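Long-range contacts in 432aa long hypothetical deoxyribodipyrimidine photolyase (Sulfolobus tokodaii, PDB 2E0I), which probably repairs cyclobutane pyrimidine dimers in DNA with light and a bound FAD, a second FAD probably serving as a light-harvesting antenna: residues 217-222 against 339-343; 213-217 against 234-240; 46-52 against 177-182. All blocks are in the same frame, centred on the assembly; numbering follows the deposited sequence.

Contact 1: 217-222 against 339-343; sequences SPHLKF and VDYDP. With FAD (flavin-adenine dinucleotide), chain E.
Val339 rests CG1 on the ring of Pro218, 4.1 Å from Pro218 CB, and brings its carbonyl oxygen to the rim of the Phe222 ring, near the ring plane, with Val339 O 3.8 Å from Phe222 CE2. Asp340 makes the main polar link: its OD2 accepts from Ser217 OG at 2.6 Å, using the anti lone pair, and a salt bridge to Arg312 grips the same oxygen. Chi1 of 60° sets CG of Asp340 between its own backbone N and carbonyl carbon, which brings the carboxylate up to Ser217. The backbone of Asp340 faces the flavin of FAD chain E, whose N3 donates to Asp340 O over 2.9 Å. Tyr341 offers its carbonyl to Lys221, a weak bond of 3.1 Å from Lys221 NZ to Tyr341 O; the lysine has its stronger partner in O2' of the second FAD. Tyr341 OH bonds to adenine N7A of that cofactor, putting the segment between both flavin nucleotides. Asp342 N donates to flavin O4 at 3.3 Å, with an N-H...O angle of 164°. A water links Lys221 NZ to Asp342 OD2, weakly at the aspartate end, while Asp342 OD1 caps Ile345 N and starts helix 343-353. The loop thus runs from helix 327-337 into helix 343-353 against helix 217-221, which meets helix 238-256 through Ser217, Leu220 and Lys221, with Phe53 and Met54 of helix 48-66 packing on Pro218 and Phe222.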
# COMPACT_ATOMS: atom_id res chain seq x y z
N SER A 217 4.50 5.04 4.08
CA SER A 217 3.94 3.91 3.33
C SER A 217 4.17 3.94 1.82
O SER A 217 4.66 2.97 1.24
CB SER A 217 2.45 3.77 3.63
OG SER A 217 1.83 5.03 3.49
N PRO A 218 3.84 5.06 1.15
CA PRO A 218 4.08 5.04 -0.29
C PRO A 218 5.56 4.84 -0.66
O PRO A 218 5.89 4.19 -1.65
CB PRO A 218 3.51 6.38 -0.74
CG PRO A 218 3.73 7.24 0.44
CD PRO A 218 3.37 6.38 1.60
N HIS A 219 6.46 5.39 0.15
CA HIS A 219 7.88 5.24 -0.13
C HIS A 219 8.36 3.79 0.12
O HIS A 219 9.24 3.29 -0.60
CB HIS A 219 8.67 6.22 0.73
CG HIS A 219 8.53 7.64 0.28
ND1 HIS A 219 9.31 8.18 -0.73
CD2 HIS A 219 7.67 8.62 0.65
CE1 HIS A 219 8.93 9.43 -0.96
NE2 HIS A 219 7.94 9.72 -0.14
N LEU A 220 7.78 3.14 1.12
CA LEU A 220 8.13 1.75 1.42
C LEU A 220 7.53 0.84 0.35
O LEU A 220 8.21 -0.02 -0.21
CB LEU A 220 7.60 1.36 2.81
CG LEU A 220 8.22 2.09 4.01
CD1 LEU A 220 7.42 1.79 5.25
CD2 LEU A 220 9.68 1.70 4.18
N LYS A 221 6.25 1.04 0.05
CA LYS A 221 5.55 0.26 -0.95
C LYS A 221 6.24 0.33 -2.31
O LYS A 221 6.37 -0.68 -2.99
CB LYS A 221 4.09 0.74 -1.04
CG LYS A 221 3.49 0.79 -2.44
CD LYS A 221 3.20 -0.58 -3.01
CE LYS A 221 2.76 -0.46 -4.45
NZ LYS A 221 2.15 -1.74 -4.92
N PHE A 222 6.68 1.52 -2.71
CA PHE A 222 7.34 1.66 -4.01
C PHE A 222 8.86 1.55 -3.94
O PHE A 222 9.55 1.66 -4.95
CB PHE A 222 6.92 2.95 -4.67
CG PHE A 222 5.59 2.85 -5.36
CD1 PHE A 222 5.45 2.07 -6.52
CD2 PHE A 222 4.47 3.48 -4.84
CE1 PHE A 222 4.22 1.92 -7.14
CE2 PHE A 222 3.23 3.34 -5.46
CZ PHE A 222 3.11 2.56 -6.62
N VAL A 339 -2.49 6.26 -2.18
CA VAL A 339 -1.25 6.57 -2.86
C VAL A 339 -0.27 5.45 -2.53
O VAL A 339 0.70 5.23 -3.26
CB VAL A 339 -0.65 7.92 -2.36
CG1 VAL A 339 -0.31 7.82 -0.88
CG2 VAL A 339 0.61 8.26 -3.15
N ASP A 340 -0.53 4.73 -1.43
CA ASP A 340 0.33 3.64 -0.98
C ASP A 340 -0.26 2.24 -1.17
O ASP A 340 0.17 1.28 -0.53
CB ASP A 340 0.68 3.84 0.51
CG ASP A 340 -0.56 3.87 1.42
OD1 ASP A 340 -1.65 3.49 0.94
OD2 ASP A 340 -0.45 4.27 2.61
N TYR A 341 -1.24 2.11 -2.05
CA TYR A 341 -1.87 0.81 -2.25
C TYR A 341 -0.95 -0.40 -2.33
O TYR A 341 -0.07 -0.49 -3.19
CB TYR A 341 -2.77 0.81 -3.49
CG TYR A 341 -3.38 -0.54 -3.75
CD1 TYR A 341 -3.06 -1.27 -4.89
CD2 TYR A 341 -4.26 -1.11 -2.83
CE1 TYR A 341 -3.60 -2.53 -5.11
CE2 TYR A 341 -4.80 -2.37 -3.04
CZ TYR A 341 -4.47 -3.07 -4.18
OH TYR A 341 -5.01 -4.32 -4.39
N ASP A 342 -1.17 -1.34 -1.42
CA ASP A 342 -0.42 -2.59 -1.39
C ASP A 342 -1.46 -3.71 -1.32
O ASP A 342 -2.13 -3.88 -0.29
CB ASP A 342 0.49 -2.63 -0.18
CG ASP A 342 1.47 -3.79 -0.23
OD1 ASP A 342 1.02 -4.96 -0.27
OD2 ASP A 342 2.69 -3.50 -0.25
N PRO A 343 -1.61 -4.50 -2.40
CA PRO A 343 -2.58 -5.59 -2.43
C PRO A 343 -2.70 -6.40 -1.14
O PRO A 343 -3.79 -6.50 -0.57
CB PRO A 343 -2.12 -6.44 -3.61
CG PRO A 343 -1.55 -5.41 -4.54
CD PRO A 343 -0.75 -4.54 -3.60
PA FAD E . 2.51 5.71 10.43
O1A FAD E . 3.35 6.93 10.44
O2A FAD E . 1.86 5.12 11.62
O5B FAD E . 3.74 4.69 10.28
C5B FAD E . 3.65 3.33 10.73
C4B FAD E . 4.27 2.40 9.69
O4B FAD E . 4.18 1.02 10.10
C3B FAD E . 3.51 2.52 8.37
O3B FAD E . 4.19 3.46 7.53
C2B FAD E . 3.71 1.12 7.80
O2B FAD E . 5.05 0.99 7.31
C1B FAD E . 3.52 0.28 9.06
N9A FAD E . 2.09 0.12 9.41
C8A FAD E . 1.39 0.84 10.29
N7A FAD E . 0.16 0.34 10.40
C5A FAD E . 0.07 -0.71 9.59
C6A FAD E . -0.93 -1.62 9.27
N6A FAD E . -2.12 -1.55 9.85
N1A FAD E . -0.68 -2.57 8.36
C2A FAD E . 0.50 -2.67 7.77
N3A FAD E . 1.48 -1.83 8.05
C4A FAD E . 1.30 -0.84 8.95
N1 FAD E . -0.87 0.47 4.26
C2 FAD E . -0.28 0.44 3.00
O2 FAD E . 0.92 0.70 2.86
N3 FAD E . -1.05 0.15 1.87
C4 FAD E . -2.42 -0.10 2.01
O4 FAD E . -3.09 -0.40 1.03
C4X FAD E . -3.01 -0.04 3.27
N5 FAD E . -4.40 -0.20 3.39
C5X FAD E . -5.01 -0.17 4.65
C6 FAD E . -6.38 -0.35 4.74
C7 FAD E . -7.00 -0.36 5.99
C7M FAD E . -8.51 -0.59 6.06
C8 FAD E . -6.23 -0.18 7.14
C8M FAD E . -6.88 -0.22 8.53
C9 FAD E . -4.86 -0.01 7.04
C9A FAD E . -4.23 -0.01 5.79
N10 FAD E . -2.84 0.15 5.68
C10 FAD E . -2.25 0.23 4.40
C1' FAD E . -1.99 0.27 6.89
C2' FAD E . -1.72 1.68 7.45
O2' FAD E . -2.95 2.38 7.66
C3' FAD E . -0.80 2.50 6.54
O3' FAD E . 0.40 1.76 6.30
C4' FAD E . -0.43 3.83 7.20
O4' FAD E . -1.61 4.58 7.50
C5' FAD E . 0.47 4.66 6.28
O5' FAD E . 0.74 5.95 6.84
P FAD E . 2.08 6.24 7.69
O1P FAD E . 3.23 5.75 6.90
O2P FAD E . 2.05 7.67 8.07
O3P FAD E . 1.91 5.31 8.99
O HOH W 1 2.72 -3.67 -3.07

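Contact 2: 213-217 against 234-240; sequences NYRLS and QKGKEEF. With FAD (flavin-adenine dinucleotide), chain E.
Tyr214 and Leu216 reach over to the turn and helix start of 234-240, while the backbone of 213-217 wraps the pyrophosphate of FAD chain E. Asn213 keeps its side chain at the phosphates, ND2 bonding weakly to FAD O2A and also to Arg205 O. Tyr214 N donates to FAD O1A at 2.7 Å, and its ring takes the edge of Phe240 on one face in a T-shaped pair, centroids 4.8 Å apart and planes at 61°. Farther out, Lys237 comes in near the plane of the tyrosine ring and donates from NZ to Tyr214 OH at 3.0 Å; the same NZ bonds to Gln234 OE1 at 2.8 Å, tying the ends of the type I turn to each other and to the phenol. A leucine in place of Tyr214 would probably leave Lys237 without its phenol partner and Phe240 without the aromatic face it abuts. Arg215 N donates to FAD O2P at 2.7 Å. Leu216 donates N to FAD O1P at 2.9 Å, and its CD1 meets Phe240 CZ at 3.9 Å, the side chains crossing at about a right angle. Ser217 N adds a second bond to FAD O1P, 3.2 Å long, where helix 217-221 begins. Successive peptide N-H groups therefore hold the diphosphate, its charge probably eased by the helix start, while the aromatic pair and the lysine-phenol bond join this loop to the start of helix 238-256.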
# COMPACT_ATOMS: atom_id res chain seq x y z
N ASN A 213 2.37 11.09 12.06
CA ASN A 213 2.57 9.90 11.24
C ASN A 213 3.71 10.23 10.27
O ASN A 213 3.81 11.36 9.81
CB ASN A 213 1.30 9.54 10.48
CG ASN A 213 0.14 9.28 11.40
OD1 ASN A 213 -0.57 10.21 11.80
ND2 ASN A 213 -0.05 8.02 11.77
N TYR A 214 4.56 9.25 9.99
CA TYR A 214 5.69 9.51 9.10
C TYR A 214 5.31 9.62 7.64
O TYR A 214 6.10 10.11 6.84
CB TYR A 214 6.75 8.42 9.23
CG TYR A 214 7.43 8.36 10.57
CD1 TYR A 214 6.87 7.64 11.63
CD2 TYR A 214 8.64 8.99 10.78
CE1 TYR A 214 7.51 7.55 12.86
CE2 TYR A 214 9.29 8.92 12.01
CZ TYR A 214 8.72 8.20 13.05
OH TYR A 214 9.36 8.16 14.27
N ARG A 215 4.12 9.15 7.29
CA ARG A 215 3.67 9.19 5.91
C ARG A 215 4.70 8.51 5.00
O ARG A 215 5.00 9.00 3.91
CB ARG A 215 3.46 10.63 5.46
CG ARG A 215 2.09 11.17 5.76
CD ARG A 215 1.97 12.59 5.26
NE ARG A 215 2.59 13.51 6.21
CZ ARG A 215 3.39 14.51 5.87
NH1 ARG A 215 3.67 14.73 4.58
NH2 ARG A 215 3.89 15.30 6.81
N LEU A 216 5.23 7.38 5.47
CA LEU A 216 6.23 6.64 4.72
C LEU A 216 5.72 5.50 3.84
O LEU A 216 6.45 5.05 2.96
CB LEU A 216 7.28 6.07 5.67
CG LEU A 216 8.46 6.92 6.13
CD1 LEU A 216 9.23 6.13 7.17
CD2 LEU A 216 9.38 7.26 4.96
N SER A 217 4.50 5.04 4.08
CA SER A 217 3.94 3.91 3.33
C SER A 217 4.17 3.94 1.82
O SER A 217 4.66 2.97 1.24
CB SER A 217 2.45 3.77 3.63
OG SER A 217 1.83 5.03 3.49
N GLN A 234 15.49 3.88 12.41
CA GLN A 234 14.57 4.01 13.52
C GLN A 234 14.69 2.88 14.53
O GLN A 234 13.83 2.71 15.40
CB GLN A 234 13.15 4.04 12.97
CG GLN A 234 12.96 5.08 11.91
CD GLN A 234 12.81 6.45 12.51
OE1 GLN A 234 11.75 6.79 13.04
NE2 GLN A 234 13.88 7.26 12.46
N LYS A 235 15.76 2.10 14.42
CA LYS A 235 15.97 0.94 15.29
C LYS A 235 15.61 1.16 16.74
O LYS A 235 15.08 0.26 17.40
CB LYS A 235 17.42 0.47 15.19
CG LYS A 235 17.62 -0.93 15.73
CD LYS A 235 19.01 -1.42 15.40
CE LYS A 235 19.20 -2.85 15.87
NZ LYS A 235 20.56 -3.37 15.48
N GLY A 236 15.86 2.36 17.25
CA GLY A 236 15.55 2.63 18.64
C GLY A 236 14.09 2.86 18.99
O GLY A 236 13.74 2.86 20.17
N LYS A 237 13.23 3.05 18.00
CA LYS A 237 11.82 3.30 18.30
C LYS A 237 10.95 2.05 18.17
O LYS A 237 10.38 1.76 17.12
CB LYS A 237 11.31 4.40 17.38
CG LYS A 237 12.24 5.59 17.30
CD LYS A 237 11.76 6.56 16.24
CE LYS A 237 12.76 7.69 16.00
NZ LYS A 237 12.24 8.67 14.99
N GLU A 238 10.85 1.32 19.28
CA GLU A 238 10.09 0.08 19.36
C GLU A 238 8.71 0.13 18.69
O GLU A 238 8.36 -0.78 17.94
CB GLU A 238 9.96 -0.34 20.83
CG GLU A 238 9.15 0.62 21.70
CD GLU A 238 9.66 2.08 21.62
OE1 GLU A 238 10.82 2.35 22.01
OE2 GLU A 238 8.88 2.96 21.15
N GLU A 239 7.94 1.18 18.96
CA GLU A 239 6.60 1.32 18.38
C GLU A 239 6.61 1.32 16.85
O GLU A 239 5.81 0.64 16.20
CB GLU A 239 5.94 2.61 18.85
CG GLU A 239 5.59 2.66 20.33
CD GLU A 239 4.56 1.62 20.73
OE1 GLU A 239 4.97 0.50 21.10
OE2 GLU A 239 3.35 1.92 20.65
N PHE A 240 7.52 2.11 16.28
CA PHE A 240 7.64 2.21 14.84
C PHE A 240 8.15 0.92 14.22
O PHE A 240 7.65 0.48 13.18
CB PHE A 240 8.58 3.36 14.48
CG PHE A 240 8.82 3.51 13.01
CD1 PHE A 240 7.92 4.21 12.22
CD2 PHE A 240 9.93 2.92 12.41
CE1 PHE A 240 8.13 4.34 10.86
CE2 PHE A 240 10.16 3.04 11.04
CZ PHE A 240 9.25 3.75 10.27
PA FAD E . 2.51 5.71 10.43
O1A FAD E . 3.35 6.93 10.44
O2A FAD E . 1.86 5.12 11.62
O5B FAD E . 3.74 4.69 10.28
C5B FAD E . 3.65 3.33 10.73
C4B FAD E . 4.27 2.40 9.69
O4B FAD E . 4.18 1.02 10.10
C3B FAD E . 3.51 2.52 8.37
O3B FAD E . 4.19 3.46 7.53
C2B FAD E . 3.71 1.12 7.80
O2B FAD E . 5.05 0.99 7.31
C1B FAD E . 3.52 0.28 9.06
N9A FAD E . 2.09 0.12 9.41
C8A FAD E . 1.39 0.84 10.29
N7A FAD E . 0.16 0.34 10.40
C5A FAD E . 0.07 -0.71 9.59
C6A FAD E . -0.93 -1.62 9.27
N6A FAD E . -2.12 -1.55 9.85
N1A FAD E . -0.68 -2.57 8.36
C2A FAD E . 0.50 -2.67 7.77
N3A FAD E . 1.48 -1.83 8.05
C4A FAD E . 1.30 -0.84 8.95
N1 FAD E . -0.87 0.47 4.26
C2 FAD E . -0.28 0.44 3.00
O2 FAD E . 0.92 0.70 2.86
N3 FAD E . -1.05 0.15 1.87
C4 FAD E . -2.42 -0.10 2.01
O4 FAD E . -3.09 -0.40 1.03
C4X FAD E . -3.01 -0.04 3.27
N5 FAD E . -4.40 -0.20 3.39
C5X FAD E . -5.01 -0.17 4.65
C6 FAD E . -6.38 -0.35 4.74
C7 FAD E . -7.00 -0.36 5.99
C7M FAD E . -8.51 -0.59 6.06
C8 FAD E . -6.23 -0.18 7.14
C8M FAD E . -6.88 -0.22 8.53
C9 FAD E . -4.86 -0.01 7.04
C9A FAD E . -4.23 -0.01 5.79
N10 FAD E . -2.84 0.15 5.68
C10 FAD E . -2.25 0.23 4.40
C1' FAD E . -1.99 0.27 6.89
C2' FAD E . -1.72 1.68 7.45
O2' FAD E . -2.95 2.38 7.66
C3' FAD E . -0.80 2.50 6.54
O3' FAD E . 0.40 1.76 6.30
C4' FAD E . -0.43 3.83 7.20
O4' FAD E . -1.61 4.58 7.50
C5' FAD E . 0.47 4.66 6.28
O5' FAD E . 0.74 5.95 6.84
P FAD E . 2.08 6.24 7.69
O1P FAD E . 3.23 5.75 6.90
O2P FAD E . 2.05 7.67 8.07
O3P FAD E . 1.91 5.31 8.99

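Contact 3: 46-52 against 177-182. With FAD (flavin-adenine dinucleotide), chain F.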
# COMPACT_ATOMS: atom_id res chain seq x y z
N LYS A 46 -6.62 0.10 -9.91
CA LYS A 46 -5.63 1.14 -10.09
C LYS A 46 -5.97 2.45 -9.39
O LYS A 46 -7.13 2.87 -9.35
CB LYS A 46 -5.39 1.39 -11.58
CG LYS A 46 -4.54 2.61 -11.88
CD LYS A 46 -4.54 2.91 -13.36
CE LYS A 46 -4.05 4.33 -13.65
NZ LYS A 46 -4.01 4.64 -15.12
N SER A 47 -4.94 3.07 -8.83
CA SER A 47 -5.07 4.33 -8.14
C SER A 47 -4.30 5.38 -8.96
O SER A 47 -3.14 5.16 -9.31
CB SER A 47 -4.46 4.20 -6.74
OG SER A 47 -4.35 5.47 -6.11
N GLU A 48 -4.94 6.50 -9.28
CA GLU A 48 -4.26 7.54 -10.04
C GLU A 48 -3.17 8.15 -9.18
O GLU A 48 -2.08 8.46 -9.67
CB GLU A 48 -5.22 8.63 -10.50
CG GLU A 48 -6.12 8.27 -11.67
CD GLU A 48 -5.37 7.69 -12.87
OE1 GLU A 48 -4.24 8.14 -13.16
OE2 GLU A 48 -5.94 6.78 -13.53
N PHE A 49 -3.45 8.34 -7.90
CA PHE A 49 -2.46 8.92 -7.00
C PHE A 49 -1.22 8.02 -6.89
O PHE A 49 -0.10 8.51 -6.98
CB PHE A 49 -3.05 9.14 -5.60
CG PHE A 49 -4.06 10.24 -5.53
CD1 PHE A 49 -3.77 11.50 -6.05
CD2 PHE A 49 -5.28 10.05 -4.90
CE1 PHE A 49 -4.69 12.54 -5.93
CE2 PHE A 49 -6.21 11.09 -4.77
CZ PHE A 49 -5.91 12.33 -5.29
N ALA A 50 -1.43 6.73 -6.70
CA ALA A 50 -0.32 5.79 -6.59
C ALA A 50 0.54 5.82 -7.85
O ALA A 50 1.77 5.79 -7.78
CB ALA A 50 -0.85 4.39 -6.38
N VAL A 51 -0.11 5.87 -9.01
CA VAL A 51 0.59 5.88 -10.27
C VAL A 51 1.47 7.12 -10.43
O VAL A 51 2.62 7.02 -10.88
CB VAL A 51 -0.42 5.78 -11.43
CG1 VAL A 51 0.28 5.92 -12.76
CG2 VAL A 51 -1.11 4.44 -11.37
N SER A 52 0.95 8.28 -10.05
CA SER A 52 1.72 9.51 -10.16
C SER A 52 2.96 9.43 -9.29
O SER A 52 4.06 9.82 -9.70
CB SER A 52 0.87 10.69 -9.72
OG SER A 52 -0.26 10.79 -10.54
N PHE A 177 0.74 8.43 -18.33
CA PHE A 177 0.02 7.82 -17.24
C PHE A 177 -0.10 8.67 -15.99
O PHE A 177 -0.91 8.37 -15.12
CB PHE A 177 0.68 6.49 -16.89
CG PHE A 177 0.75 5.53 -18.04
CD1 PHE A 177 -0.41 4.95 -18.56
CD2 PHE A 177 1.97 5.23 -18.63
CE1 PHE A 177 -0.35 4.09 -19.65
CE2 PHE A 177 2.04 4.37 -19.72
CZ PHE A 177 0.88 3.79 -20.23
N LYS A 178 0.71 9.72 -15.89
CA LYS A 178 0.65 10.60 -14.73
C LYS A 178 -0.47 11.59 -15.04
O LYS A 178 -0.28 12.53 -15.82
CB LYS A 178 1.98 11.33 -14.53
CG LYS A 178 2.09 12.01 -13.17
CD LYS A 178 3.47 12.54 -12.88
CE LYS A 178 3.75 13.80 -13.66
NZ LYS A 178 4.99 14.47 -13.19
N LYS A 179 -1.63 11.37 -14.43
CA LYS A 179 -2.80 12.21 -14.68
C LYS A 179 -3.21 13.16 -13.56
O LYS A 179 -3.70 14.25 -13.82
CB LYS A 179 -4.01 11.33 -15.02
CG LYS A 179 -3.80 10.42 -16.22
CD LYS A 179 -5.04 9.56 -16.44
CE LYS A 179 -4.80 8.44 -17.44
NZ LYS A 179 -5.99 7.54 -17.53
N ILE A 180 -3.02 12.75 -12.32
CA ILE A 180 -3.39 13.58 -11.19
C ILE A 180 -2.52 13.22 -10.00
O ILE A 180 -2.55 12.09 -9.53
CB ILE A 180 -4.86 13.35 -10.83
CG1 ILE A 180 -5.17 14.00 -9.48
CG2 ILE A 180 -5.16 11.86 -10.80
CD1 ILE A 180 -6.60 13.75 -9.01
N GLU A 181 -1.74 14.19 -9.54
CA GLU A 181 -0.82 14.00 -8.42
C GLU A 181 -1.39 14.35 -7.05
O GLU A 181 -2.22 15.24 -6.91
CB GLU A 181 0.45 14.84 -8.65
CG GLU A 181 1.19 14.51 -9.95
CD GLU A 181 2.53 15.22 -10.07
OE1 GLU A 181 3.33 15.17 -9.10
OE2 GLU A 181 2.80 15.83 -11.13
N SER A 182 -0.95 13.63 -6.02
CA SER A 182 -1.40 13.92 -4.66
C SER A 182 -0.74 15.21 -4.21
O SER A 182 0.47 15.39 -4.34
CB SER A 182 -0.98 12.81 -3.69
OG SER A 182 -1.21 13.21 -2.34
PA FAD F . -0.78 -4.37 -9.04
O1A FAD F . -1.48 -4.15 -7.75
O2A FAD F . -0.63 -3.36 -10.11
O5B FAD F . -1.96 -5.23 -9.73
C5B FAD F . -1.70 -5.98 -10.93
C4B FAD F . -2.91 -6.82 -11.34
O4B FAD F . -3.53 -7.33 -10.14
C3B FAD F . -3.98 -5.98 -12.03
O3B FAD F . -4.81 -6.83 -12.84
C2B FAD F . -4.77 -5.46 -10.83
O2B FAD F . -6.09 -5.10 -11.25
C1B FAD F . -4.84 -6.74 -10.00
N9A FAD F . -5.17 -6.46 -8.59
C8A FAD F . -4.55 -5.60 -7.79
N7A FAD F . -5.08 -5.64 -6.57
C5A FAD F . -6.05 -6.54 -6.58
C6A FAD F . -6.92 -7.04 -5.62
N6A FAD F . -6.91 -6.55 -4.39
N1A FAD F . -7.79 -8.00 -5.97
C2A FAD F . -7.84 -8.47 -7.20
N3A FAD F . -7.02 -8.02 -8.14
C4A FAD F . -6.12 -7.06 -7.87
N1 FAD F . 5.18 -2.25 -11.83
C2 FAD F . 5.74 -2.46 -13.10
O2 FAD F . 6.75 -3.15 -13.22
N3 FAD F . 5.11 -1.92 -14.23
C4 FAD F . 3.93 -1.19 -14.09
O4 FAD F . 3.38 -0.71 -15.09
C4X FAD F . 3.36 -1.00 -12.83
N5 FAD F . 2.14 -0.32 -12.70
C5X FAD F . 1.57 -0.15 -11.43
C6 FAD F . 0.31 0.44 -11.32
C7 FAD F . -0.31 0.53 -10.08
C7M FAD F . -1.70 1.19 -9.98
C8 FAD F . 0.33 0.03 -8.95
C8M FAD F . -0.33 0.12 -7.57
C9 FAD F . 1.58 -0.55 -9.06
C9A FAD F . 2.21 -0.64 -10.30
N10 FAD F . 3.46 -1.28 -10.43
C10 FAD F . 3.99 -1.52 -11.70
C1' FAD F . 4.18 -1.79 -9.24
C2' FAD F . 3.68 -3.16 -8.78
O2' FAD F . 3.32 -3.09 -7.40
C3' FAD F . 4.76 -4.22 -9.00
O3' FAD F . 5.02 -4.36 -10.40
C4' FAD F . 4.31 -5.57 -8.43
O4' FAD F . 5.42 -6.48 -8.46
C5' FAD F . 3.15 -6.15 -9.25
O5' FAD F . 2.26 -6.91 -8.43
P FAD F . 0.97 -6.20 -7.78
O1P FAD F . 0.13 -7.27 -7.20
O2P FAD F . 1.41 -5.09 -6.89
O3P FAD F . 0.24 -5.62 -9.09
O HOH W 2 -2.33 9.70 -12.33
O HOH W 3 0.29 11.27 -6.06
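A water shared by Lys179, Ser52 and Glu48 joins loop 177-182 to the start of helix 48-66: it accepts from Lys179 N at 2.8 Å, donates to Ser52 OG at 2.9 Å, and lies beside Glu48 OE1. Ser52 OG also stands 2.8 Å from Ile180 O. A second water bridges the two backbones, accepting from Ser182 N at 2.7 Å and donating to Phe49 O. Ser47 is the N-cap, its OG accepting from Ala50 N. Glu48, bent at chi2 (-51°), curls OE2 back to a salt bridge with Lys46 NZ, also bonded to Leu40 O; Lys179 crosses Glu48 obliquely, its NZ 4.1 Å from Glu48 OE2, beyond salt-bridge reach. Lys178 and Glu181 pair weakly within the loop, and both bond to Asn56 of helix 48-66, one turn after Ser52. Outward from these, Ile180 sets CD1 3.8 Å from Phe49 CE1 and lays CG2 on Glu48 CB, while Glu181 O meets the edge of the Phe49 ring, near its plane. Val51 splits its branches: with CG1 anti to the backbone N (chi1 175°), that methyl turns to Phe177 O, and Val51 CG2 sits 3.6 Å from C7M of FAD chain F. The arrangement is consistent with the photolyase fold, in which a long connecting loop between the alpha/beta and helical domains packs on the N-terminal domain, here beside the dimethylbenzene end of the probable antenna flavin.

Contacts 1 and 2 share Ser217 and the FAD of chain E. Contact 1 sits close to the centre of the chain and is wholly buried, meeting the flavin ring; contact 2, about 16 Å from that centre, is also largely buried and serves the diphosphate with backbone N-H groups backed by aromatic side chains. Contact 3 is nearer the surface, with exposed and partly exposed lysines, bridging waters and ion pairs at its outer side, and borders the FAD of chain F, which contact 1 also reaches through Lys221 and Tyr341. Contacts 1 and 3 pack directly, Val339 and Phe222 against Phe49 and Ala50 of helix 48-66, whereas contacts 2 and 3 do not touch.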